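Local coordinates for protein glycoside Hydrolase Family 43_12 (Metagenome, PDB 7JVH) that probably hydrolyses xylosidic or arabinofuranosidic linkages of plant polysaccharides, as a family 43 glycoside hydrolase with a propeller domain and a C-terminal beta-sandwich, at residues Lys362-Lys365 / Gly366-Asn369; Asn282-Leu286 / Thr287-Phe291; Thr113-Gly116 / Ile117-Ile121. One frame throughout, in Å; residues are numbered along the deposited sequence.

In the fold
All three contacts are local turns or loops of the chain. Contact 3, partly buried, lies nearest the centre of the molecule, leading into strand 120-129 of a propeller blade and touching residues of the C-terminal sandwich region. Contact 2, also partly buried, bridges two consecutive blades, between strands 278-279 and 300-308. Contact 1 is a surface turn on the linker from the propeller to strand 383-386. In contacts 1 and 3 the turn's hydrogen bond links the two segments, beside selenomethionine and valine in one and a cysteine sulfur against glycine in the other. In contact 2 that bond lies within 287-291, and the segments meet through proline, threonine and arginine side chains.

Contact 1. Residues Lys362-Lys365 / Gly366-Asn369; sequences KMPK and GVEN
Met363, present as selenomethionine, and Val367 meet with their side chains crossing at about a right angle. The Met363 chain leaves the backbone with CG anti to the carbonyl carbon, runs straight to SE, and then bends at its last torsion (chi3 55°), which turns the methyl CE onto Val367. There CE of Met363 lies 3.4 Å from Val367 CG1 and also 3.4 Å from Val367 O, so one methyl covers both a branch of the valine and its carbonyl. One atom back, Met363 SE lies 3.5 Å from Asn369 N and 3.8 Å from Asn369 CB. The other valine branch goes to the proline: Val367 CG2 sits over the carbonyl oxygen, 3.2 Å from Pro364 O, and beside the ring, 3.7 Å from Pro364 CB. Val367 is thereby touched through both methyls, CG1 by Met363 and CG2 by Pro364.

The backbone beneath is a type II beta turn from Pro364 to Val367, with Gly366 at the position where this turn takes a positive phi (84°). It is closed by Val367 N donating to Pro364 O at 3.1 Å, with an N-H...O angle of 159°; the donor sits somewhat tilted from the carbonyl plane. Lys365, at the first corner, points its CB away from the following segment overall, but its bent aliphatic chain lies along the Gly366 backbone, with Lys365 CE 3.7 Å from Gly366 N.

The inner side faces the body of the protein. Met363 also packs on Ile95 and on Phe52 of strand 51-53, while Pro364 touches Ile95, Val367 Asp93 and Asn369 Leu47. The amide of Asn369 is held at both ends, OD1 by the Thr371 hydroxyl and ND2 by Glu51 O.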
# COMPACT_ATOMS: atom_id res chain seq x y z
N LYS A 362 2.38 -7.21 22.78
CA LYS A 362 2.94 -6.37 23.85
C LYS A 362 3.92 -5.42 23.18
O LYS A 362 4.59 -5.86 22.27
CB LYS A 362 3.62 -7.27 24.88
CG LYS A 362 2.91 -8.60 25.12
CD LYS A 362 3.66 -9.55 26.01
CE LYS A 362 4.09 -10.83 25.31
NZ LYS A 362 3.51 -12.03 25.95
N MSE A 363 4.00 -4.17 23.62
CA MSE A 363 4.97 -3.20 23.05
C MSE A 363 6.36 -3.44 23.66
O MSE A 363 6.47 -4.17 24.63
CB MSE A 363 4.59 -1.76 23.42
CG MSE A 363 3.25 -1.28 22.93
SE MSE A 363 2.99 0.61 23.26
CE MSE A 363 4.43 1.53 22.47
N PRO A 364 7.43 -2.86 23.12
CA PRO A 364 8.74 -2.98 23.74
C PRO A 364 8.77 -2.25 25.09
O PRO A 364 8.12 -1.26 25.23
CB PRO A 364 9.67 -2.26 22.76
CG PRO A 364 8.93 -2.31 21.46
CD PRO A 364 7.47 -2.17 21.84
N LYS A 365 9.57 -2.74 26.04
CA LYS A 365 9.69 -2.16 27.40
C LYS A 365 9.93 -0.65 27.34
O LYS A 365 10.77 -0.21 26.56
CB LYS A 365 10.80 -2.86 28.18
CG LYS A 365 11.08 -2.32 29.58
CD LYS A 365 12.39 -1.57 29.71
CE LYS A 365 12.24 -0.17 30.27
NZ LYS A 365 13.29 0.74 29.78
N GLY A 366 9.22 0.09 28.18
CA GLY A 366 9.31 1.54 28.28
C GLY A 366 8.48 2.34 27.28
O GLY A 366 8.18 3.50 27.54
N VAL A 367 8.12 1.75 26.14
CA VAL A 367 7.40 2.53 25.08
C VAL A 367 5.91 2.64 25.37
O VAL A 367 5.30 1.64 25.71
CB VAL A 367 7.64 1.96 23.67
CG1 VAL A 367 7.46 3.03 22.62
CG2 VAL A 367 9.01 1.34 23.56
N GLU A 368 5.36 3.84 25.20
CA GLU A 368 3.91 4.08 25.41
C GLU A 368 3.24 4.29 24.05
O GLU A 368 3.87 4.83 23.15
CB GLU A 368 3.65 5.23 26.38
CG GLU A 368 4.70 6.32 26.33
CD GLU A 368 4.63 7.34 27.45
OE1 GLU A 368 4.13 8.44 27.20
OE2 GLU A 368 5.08 7.03 28.57
N ASN A 369 1.98 3.87 23.96
CA ASN A 369 1.17 3.94 22.73
C ASN A 369 0.66 5.35 22.46
O ASN A 369 -0.27 5.77 23.13
CB ASN A 369 0.03 2.94 22.85
CG ASN A 369 -0.54 2.54 21.52
OD1 ASN A 369 -0.79 3.38 20.68
ND2 ASN A 369 -0.75 1.25 21.33

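Contact 2. Residues Asn282-Leu286 / Thr287-Phe291; sequences NNPIL and TQRHF
Two torsions set up the contact that Pro284 makes with Thr287 and Arg289. In Thr287 the hydroxyl OG1 is anti to the backbone N (chi1 -174°), which leaves CG2 in the crowded position between N and the carbonyl carbon, facing the proline. Arg289 also starts from that place (chi1 72°) but is then extended from CG to NE, a straight shaft that carries the guanidinium back along the chain. Pro284 and Arg289 approach from opposite directions, and the ring atom CG of Pro284 ends 3.8 Å from Arg289 NH2 and 3.9 Å from Thr287 CG2. Pro284 CG lies oblique to the guanidinium.

The threonine hydroxyl fixes the start of the arginine. Arg289 N donates to Thr287 OG1 at 3.0 Å and a nearly straight 164°, which makes an ST turn. Gln288 folds its amide back in a bent hydrogen bond, with NE2 2.8 Å from Thr287 O and the donor lying above that carbonyl's plane. A type I beta turn follows, closed by Phe291 N to Gln288 O at 3.2 Å. Within it, Arg289 CG lies 3.7 Å above the plane of the His290 ring, over its centre. Both polar ends have a further partner: Thr287 OG1 is hydrogen-bonded to His263 O, and the guanidinium has a cation-pi partner in Trp262, whose carbonyl oxygen holds NH1.

Ile285 and Leu286 both bond through their backbones to Glu265, forming a classic beta bulge against strand 265-270. Their side chains pack on Phe350 of strand 349-350, so the loop runs from the third strand of one blade, 265-270, to the outermost strand of the next, 349-350.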
# COMPACT_ATOMS: atom_id res chain seq x y z
N ASN A 282 13.68 -26.33 9.89
CA ASN A 282 12.47 -25.65 10.35
C ASN A 282 12.11 -24.58 9.36
O ASN A 282 12.70 -23.49 9.34
CB ASN A 282 12.69 -25.03 11.73
CG ASN A 282 11.44 -24.36 12.28
OD1 ASN A 282 10.63 -25.01 12.94
ND2 ASN A 282 11.30 -23.07 12.05
N ASN A 283 11.13 -24.88 8.51
CA ASN A 283 10.60 -23.90 7.56
C ASN A 283 9.18 -24.30 7.21
O ASN A 283 8.86 -25.48 7.18
CB ASN A 283 11.50 -23.83 6.31
CG ASN A 283 12.47 -22.67 6.35
OD1 ASN A 283 12.07 -21.53 6.59
ND2 ASN A 283 13.76 -22.95 6.14
N PRO A 284 8.25 -23.34 6.99
CA PRO A 284 8.55 -21.91 7.10
C PRO A 284 8.66 -21.38 8.56
O PRO A 284 8.39 -22.13 9.50
CB PRO A 284 7.34 -21.26 6.43
CG PRO A 284 6.23 -22.23 6.67
CD PRO A 284 6.85 -23.61 6.64
N ILE A 285 9.07 -20.11 8.71
CA ILE A 285 9.18 -19.44 10.00
C ILE A 285 8.07 -18.40 10.25
O ILE A 285 8.01 -17.80 11.34
CB ILE A 285 10.54 -18.76 10.19
CG1 ILE A 285 10.87 -17.82 9.02
CG2 ILE A 285 11.63 -19.81 10.39
CD1 ILE A 285 12.03 -16.89 9.27
N LEU A 286 7.20 -18.22 9.25
CA LEU A 286 6.08 -17.25 9.33
C LEU A 286 4.96 -17.58 8.34
O LEU A 286 5.16 -17.38 7.17
CB LEU A 286 6.61 -15.86 9.01
CG LEU A 286 5.54 -14.78 8.98
CD1 LEU A 286 5.11 -14.44 10.39
CD2 LEU A 286 6.04 -13.53 8.30
N THR A 287 3.81 -18.05 8.81
CA THR A 287 2.67 -18.29 7.92
C THR A 287 1.37 -18.39 8.71
O THR A 287 1.38 -18.63 9.90
CB THR A 287 2.84 -19.60 7.12
OG1 THR A 287 1.78 -19.71 6.16
CG2 THR A 287 2.84 -20.83 8.02
N GLN A 288 0.25 -18.20 8.01
CA GLN A 288 -1.08 -18.48 8.51
C GLN A 288 -1.83 -19.50 7.65
O GLN A 288 -3.00 -19.77 7.91
CB GLN A 288 -1.89 -17.19 8.57
CG GLN A 288 -1.37 -16.16 9.56
CD GLN A 288 -1.49 -16.62 11.00
OE1 GLN A 288 -2.55 -16.52 11.64
NE2 GLN A 288 -0.40 -17.16 11.52
N ARG A 289 -1.14 -20.08 6.66
CA ARG A 289 -1.79 -20.80 5.57
C ARG A 289 -2.52 -22.08 5.95
O ARG A 289 -3.47 -22.48 5.29
CB ARG A 289 -0.79 -21.07 4.44
CG ARG A 289 0.27 -22.12 4.74
CD ARG A 289 1.35 -21.95 3.68
NE ARG A 289 2.47 -22.83 3.90
CZ ARG A 289 3.63 -22.77 3.25
NH1 ARG A 289 3.82 -21.86 2.30
NH2 ARG A 289 4.62 -23.63 3.56
N HIS A 290 -2.10 -22.71 7.06
CA HIS A 290 -2.73 -23.93 7.56
C HIS A 290 -3.98 -23.73 8.44
O HIS A 290 -4.41 -24.66 9.10
CB HIS A 290 -1.68 -24.76 8.30
CG HIS A 290 -0.47 -25.06 7.48
ND1 HIS A 290 -0.50 -25.91 6.40
CD2 HIS A 290 0.81 -24.63 7.57
CE1 HIS A 290 0.70 -25.98 5.85
NE2 HIS A 290 1.52 -25.22 6.55
N PHE A 291 -4.57 -22.53 8.41
CA PHE A 291 -5.81 -22.19 9.13
C PHE A 291 -6.94 -21.85 8.15
O PHE A 291 -6.73 -21.14 7.19
CB PHE A 291 -5.57 -20.99 10.07
CG PHE A 291 -4.32 -21.10 10.92
CD1 PHE A 291 -3.95 -22.31 11.50
CD2 PHE A 291 -3.51 -20.00 11.13
CE1 PHE A 291 -2.78 -22.42 12.24
CE2 PHE A 291 -2.36 -20.10 11.90
CZ PHE A 291 -1.98 -21.31 12.45

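Contact 3. Residues Thr113-Gly116 / Ile117-Ile121; sequences TTCG and ISAGI
Cys115 and Gly120, both buried, form the tight part of this contact. The Cys115 sulfur, swung anti to the backbone N (chi1 -171°), lies 3.2 Å from Gly120 N and 3.3 Å from Gly120 CA, an approach possible because no side chain stands on that carbon. Cys115 is also held from outside, its O bonded to Arg401 NE and its side chain touching Cys143. The Ala119 methyl also meets the sulfur, CB being 4.0 Å from Cys115 SG and 3.4 Å from Gly116 O. One backbone bond closes the loop: Ala119 N donates to Gly116 O at 2.8 Å and 150°, from well above the carbonyl plane.

The outer half is looser. Ile117 and Ser118, at the corners of the turn, are partly exposed and direct their CB atoms away from the 113-116 segment, although Ile117 CB still touches Gly116 C at 3.7 Å. Beyond it Ile117 reaches Asn466, and Ser118 O accepts a hydrogen bond from the Tyr122 hydroxyl.

Gly120, with its positive phi of 69°, then leads into the blade, its backbone bonded to Phe142 on the adjacent strand 134-142. The arrangement is a type I beta turn from Gly116 to Ala119 delivering the chain into the first strand of a four-stranded antiparallel blade, as in the five-bladed propeller of family 43.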
# COMPACT_ATOMS: atom_id res chain seq x y z
N THR A 113 0.71 7.85 -15.61
CA THR A 113 -0.37 8.28 -16.51
C THR A 113 -1.25 7.14 -17.01
O THR A 113 -2.45 7.19 -16.85
CB THR A 113 0.22 9.04 -17.71
OG1 THR A 113 1.15 10.01 -17.23
CG2 THR A 113 -0.85 9.76 -18.51
N THR A 114 -0.63 6.12 -17.61
CA THR A 114 -1.32 4.97 -18.21
C THR A 114 -0.97 3.62 -17.57
O THR A 114 -1.13 2.56 -18.19
CB THR A 114 -1.09 4.89 -19.75
OG1 THR A 114 0.28 4.59 -20.02
CG2 THR A 114 -1.44 6.19 -20.41
N CYS A 115 -0.55 3.67 -16.31
CA CYS A 115 -0.17 2.50 -15.53
C CYS A 115 -1.37 1.61 -15.24
O CYS A 115 -2.44 2.10 -14.86
CB CYS A 115 0.45 2.97 -14.22
SG CYS A 115 1.23 1.71 -13.18
N GLY A 116 -1.20 0.30 -15.41
CA GLY A 116 -2.19 -0.68 -15.00
C GLY A 116 -2.32 -0.71 -13.47
O GLY A 116 -1.33 -0.57 -12.72
N ILE A 117 -3.56 -0.93 -13.02
CA ILE A 117 -3.93 -0.89 -11.62
C ILE A 117 -3.08 -1.84 -10.77
O ILE A 117 -2.79 -1.52 -9.61
CB ILE A 117 -5.42 -1.23 -11.43
CG1 ILE A 117 -5.91 -0.78 -10.07
CG2 ILE A 117 -5.69 -2.71 -11.67
CD1 ILE A 117 -6.00 0.72 -9.90
N SER A 118 -2.66 -2.97 -11.34
CA SER A 118 -1.82 -3.95 -10.68
C SER A 118 -0.40 -4.00 -11.27
O SER A 118 0.24 -5.05 -11.30
CB SER A 118 -2.49 -5.31 -10.74
OG SER A 118 -2.49 -5.83 -12.05
N ALA A 119 0.06 -2.84 -11.75
CA ALA A 119 1.43 -2.66 -12.24
C ALA A 119 2.09 -1.59 -11.35
O ALA A 119 1.86 -1.57 -10.16
CB ALA A 119 1.40 -2.26 -13.72
N GLY A 120 2.89 -0.70 -11.94
CA GLY A 120 3.52 0.40 -11.23
C GLY A 120 4.57 -0.10 -10.25
O GLY A 120 5.40 -0.97 -10.58
N ILE A 121 4.54 0.45 -9.03
CA ILE A 121 5.57 0.20 -8.02
C ILE A 121 5.31 -1.08 -7.23
O ILE A 121 4.40 -1.15 -6.41
CB ILE A 121 5.67 1.38 -7.04
CG1 ILE A 121 5.99 2.68 -7.78
CG2 ILE A 121 6.73 1.08 -5.99
CD1 ILE A 121 7.29 2.68 -8.54